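Local coordinates for protein putative carbohydrate-active enzyme (Uncultured organism, PDB 5WH8) that probably hydrolyses beta-glycosidic bonds of cellulose, the chain being the glycoside hydrolase family 5 catalytic module of a larger multi-modular cellulase, at residues G38-P43 against H70-Y75. Sequence-based numbering, arbitrary orientation.
Sequences GLAWFP and HEWGGY
Ala-40 and Trp-41 meet Glu-71, Trp-72 and Gly-73 where the loops that follow the first two strands of a (beta/alpha)8 TIM barrel come together at the protein surface, on the C-terminal side of the strands, where glycoside hydrolases of this family bind their substrate. Ala-40 CB points at the backbone of the type II beta turn from Glu-71 to Gly-74, lying 3.7 Å from Gly-73 O. Ala-40 O lies beside the rim of the Trp-72 indole, near its plane, 3.8 Å from CZ3. Next, NE1 of Trp-41 donates its pyrrole N-H to Trp-72 O at 2.9 Å, a bent bond (145° at the hydrogen) with the acceptor tilted out of the ring plane. The two indoles meet rim to rim rather than stacking, Trp-41 CD1 being 3.8 Å from Trp-72 CE3. A pentaethylene glycol, probably from the crystallisation liquor, lies about 3 Å from the Trp-41 side chain. On the benzene side, Glu-71 CB borders CZ2 of Trp-41 in plane, and the carboxylate, whose OE2 is hydrogen-bonded to Asn-112, brings OE1 to 3.8 Å from Trp-41 CH2, its plane turned 58° from the ring.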
loop_
_atom_site.group_PDB
_atom_site.type_symbol
_atom_site.label_atom_id
_atom_site.label_comp_id
_atom_site.label_asym_id
_atom_site.label_seq_id
_atom_site.Cartn_x
_atom_site.Cartn_y
_atom_site.Cartn_z
ATOM N N GLY A 38 -6.456 -2.047 10.668
ATOM C CA GLY A 38 -5.500 -2.541 11.652
ATOM C C GLY A 38 -5.538 -4.060 11.778
ATOM O O GLY A 38 -6.587 -4.631 12.023
ATOM N N LEU A 39 -4.396 -4.731 11.602
ATOM C CA LEU A 39 -4.384 -6.203 11.642
ATOM C C LEU A 39 -4.813 -6.764 13.008
ATOM O O LEU A 39 -5.543 -7.759 13.065
ATOM C CB LEU A 39 -2.995 -6.737 11.261
ATOM C CG LEU A 39 -2.543 -6.342 9.848
ATOM C CD1 LEU A 39 -1.072 -6.617 9.640
ATOM C CD2 LEU A 39 -3.381 -7.044 8.753
ATOM N N ALA A 40 -4.387 -6.122 14.097
ATOM C CA ALA A 40 -4.748 -6.577 15.438
ATOM C C ALA A 40 -6.230 -6.339 15.749
ATOM O O ALA A 40 -6.798 -6.899 16.702
ATOM C CB ALA A 40 -3.879 -5.873 16.475
ATOM N N TRP A 41 -6.875 -5.514 14.932
ATOM C CA TRP A 41 -8.253 -5.136 15.181
ATOM C C TRP A 41 -9.277 -5.974 14.400
ATOM O O TRP A 41 -10.409 -6.159 14.864
ATOM C CB TRP A 41 -8.440 -3.659 14.845
ATOM C CG TRP A 41 -7.555 -2.743 15.633
ATOM C CD1 TRP A 41 -6.950 -3.010 16.837
ATOM C CD2 TRP A 41 -7.179 -1.410 15.286
ATOM N NE1 TRP A 41 -6.225 -1.918 17.253
ATOM C CE2 TRP A 41 -6.335 -0.930 16.308
ATOM C CE3 TRP A 41 -7.449 -0.582 14.187
ATOM C CZ2 TRP A 41 -5.785 0.347 16.280
ATOM C CZ3 TRP A 41 -6.888 0.681 14.155
ATOM C CH2 TRP A 41 -6.078 1.141 15.203
ATOM N N PHE A 42 -8.895 -6.455 13.211
ATOM C CA PHE A 42 -9.792 -7.238 12.340
ATOM C C PHE A 42 -9.137 -8.520 11.830
ATOM O O PHE A 42 -9.230 -8.847 10.647
ATOM C CB PHE A 42 -10.257 -6.381 11.150
ATOM C CG PHE A 42 -11.003 -5.165 11.576
ATOM C CD1 PHE A 42 -12.351 -5.238 11.855
ATOM C CD2 PHE A 42 -10.350 -3.965 11.776
ATOM C CE1 PHE A 42 -13.033 -4.135 12.299
ATOM C CE2 PHE A 42 -11.021 -2.870 12.219
ATOM C CZ PHE A 42 -12.365 -2.951 12.495
ATOM N N PRO A 43 -8.500 -9.296 12.728
ATOM C CA PRO A 43 -7.789 -10.472 12.212
ATOM C C PRO A 43 -8.666 -11.499 11.489
ATOM O O PRO A 43 -8.142 -12.179 10.631
ATOM C CB PRO A 43 -7.173 -11.096 13.472
ATOM C CG PRO A 43 -8.031 -10.607 14.589
ATOM C CD PRO A 43 -8.452 -9.218 14.200
ATOM N N HIS A 70 1.613 1.857 16.587
ATOM C CA HIS A 70 1.046 2.323 17.847
ATOM C C HIS A 70 -0.477 2.152 17.902
ATOM O O HIS A 70 -1.068 1.554 17.005
ATOM C CB HIS A 70 1.436 3.782 18.058
ATOM C CG HIS A 70 2.892 3.957 18.346
ATOM N ND1 HIS A 70 3.870 3.763 17.390
ATOM C CD2 HIS A 70 3.539 4.281 19.488
ATOM C CE1 HIS A 70 5.057 3.969 17.934
ATOM N NE2 HIS A 70 4.884 4.289 19.204
ATOM N N GLU A 71 -1.089 2.689 18.961
ATOM C CA GLU A 71 -2.469 2.396 19.364
ATOM C C GLU A 71 -2.588 0.949 19.817
ATOM O O GLU A 71 -1.620 0.166 19.715
ATOM C CB GLU A 71 -3.466 2.709 18.242
ATOM C CG GLU A 71 -3.312 4.148 17.745
ATOM C CD GLU A 71 -4.335 4.564 16.697
ATOM O OE1 GLU A 71 -5.558 4.439 16.949
ATOM O OE2 GLU A 71 -3.906 5.038 15.618
ATOM N N TRP A 72 -3.751 0.589 20.348
ATOM C CA TRP A 72 -3.870 -0.704 21.004
ATOM C C TRP A 72 -3.425 -1.816 20.058
ATOM O O TRP A 72 -3.887 -1.898 18.925
ATOM C CB TRP A 72 -5.301 -0.999 21.486
ATOM C CG TRP A 72 -5.284 -2.322 22.209
ATOM C CD1 TRP A 72 -4.992 -2.535 23.531
ATOM C CD2 TRP A 72 -5.492 -3.618 21.628
ATOM N NE1 TRP A 72 -5.011 -3.888 23.803
ATOM C CE2 TRP A 72 -5.317 -4.572 22.656
ATOM C CE3 TRP A 72 -5.801 -4.067 20.335
ATOM C CZ2 TRP A 72 -5.450 -5.941 22.434
ATOM C CZ3 TRP A 72 -5.931 -5.429 20.114
ATOM C CH2 TRP A 72 -5.751 -6.352 21.157
ATOM N N GLY A 73 -2.528 -2.678 20.535
ATOM C CA GLY A 73 -2.101 -3.836 19.768
ATOM C C GLY A 73 -1.089 -3.556 18.681
ATOM O O GLY A 73 -0.740 -4.456 17.899
ATOM N N GLY A 74 -0.615 -2.318 18.619
ATOM C CA GLY A 74 0.369 -1.929 17.614
ATOM C C GLY A 74 1.657 -2.712 17.759
ATOM O O GLY A 74 1.905 -3.289 18.816
ATOM N N TYR A 75 2.471 -2.731 16.708
ATOM C CA TYR A 75 3.682 -3.537 16.684
ATOM C C TYR A 75 4.589 -3.204 17.857
ATOM O O TYR A 75 5.231 -4.103 18.412
ATOM C CB TYR A 75 4.427 -3.328 15.369
ATOM C CG TYR A 75 5.621 -4.237 15.168
ATOM C CD1 TYR A 75 6.861 -3.896 15.672
ATOM C CD2 TYR A 75 5.505 -5.401 14.427
ATOM C CE1 TYR A 75 7.962 -4.703 15.482
ATOM C CE2 TYR A 75 6.601 -6.224 14.219
ATOM C CZ TYR A 75 7.834 -5.858 14.742
ATOM O OH TYR A 75 8.933 -6.659 14.538
#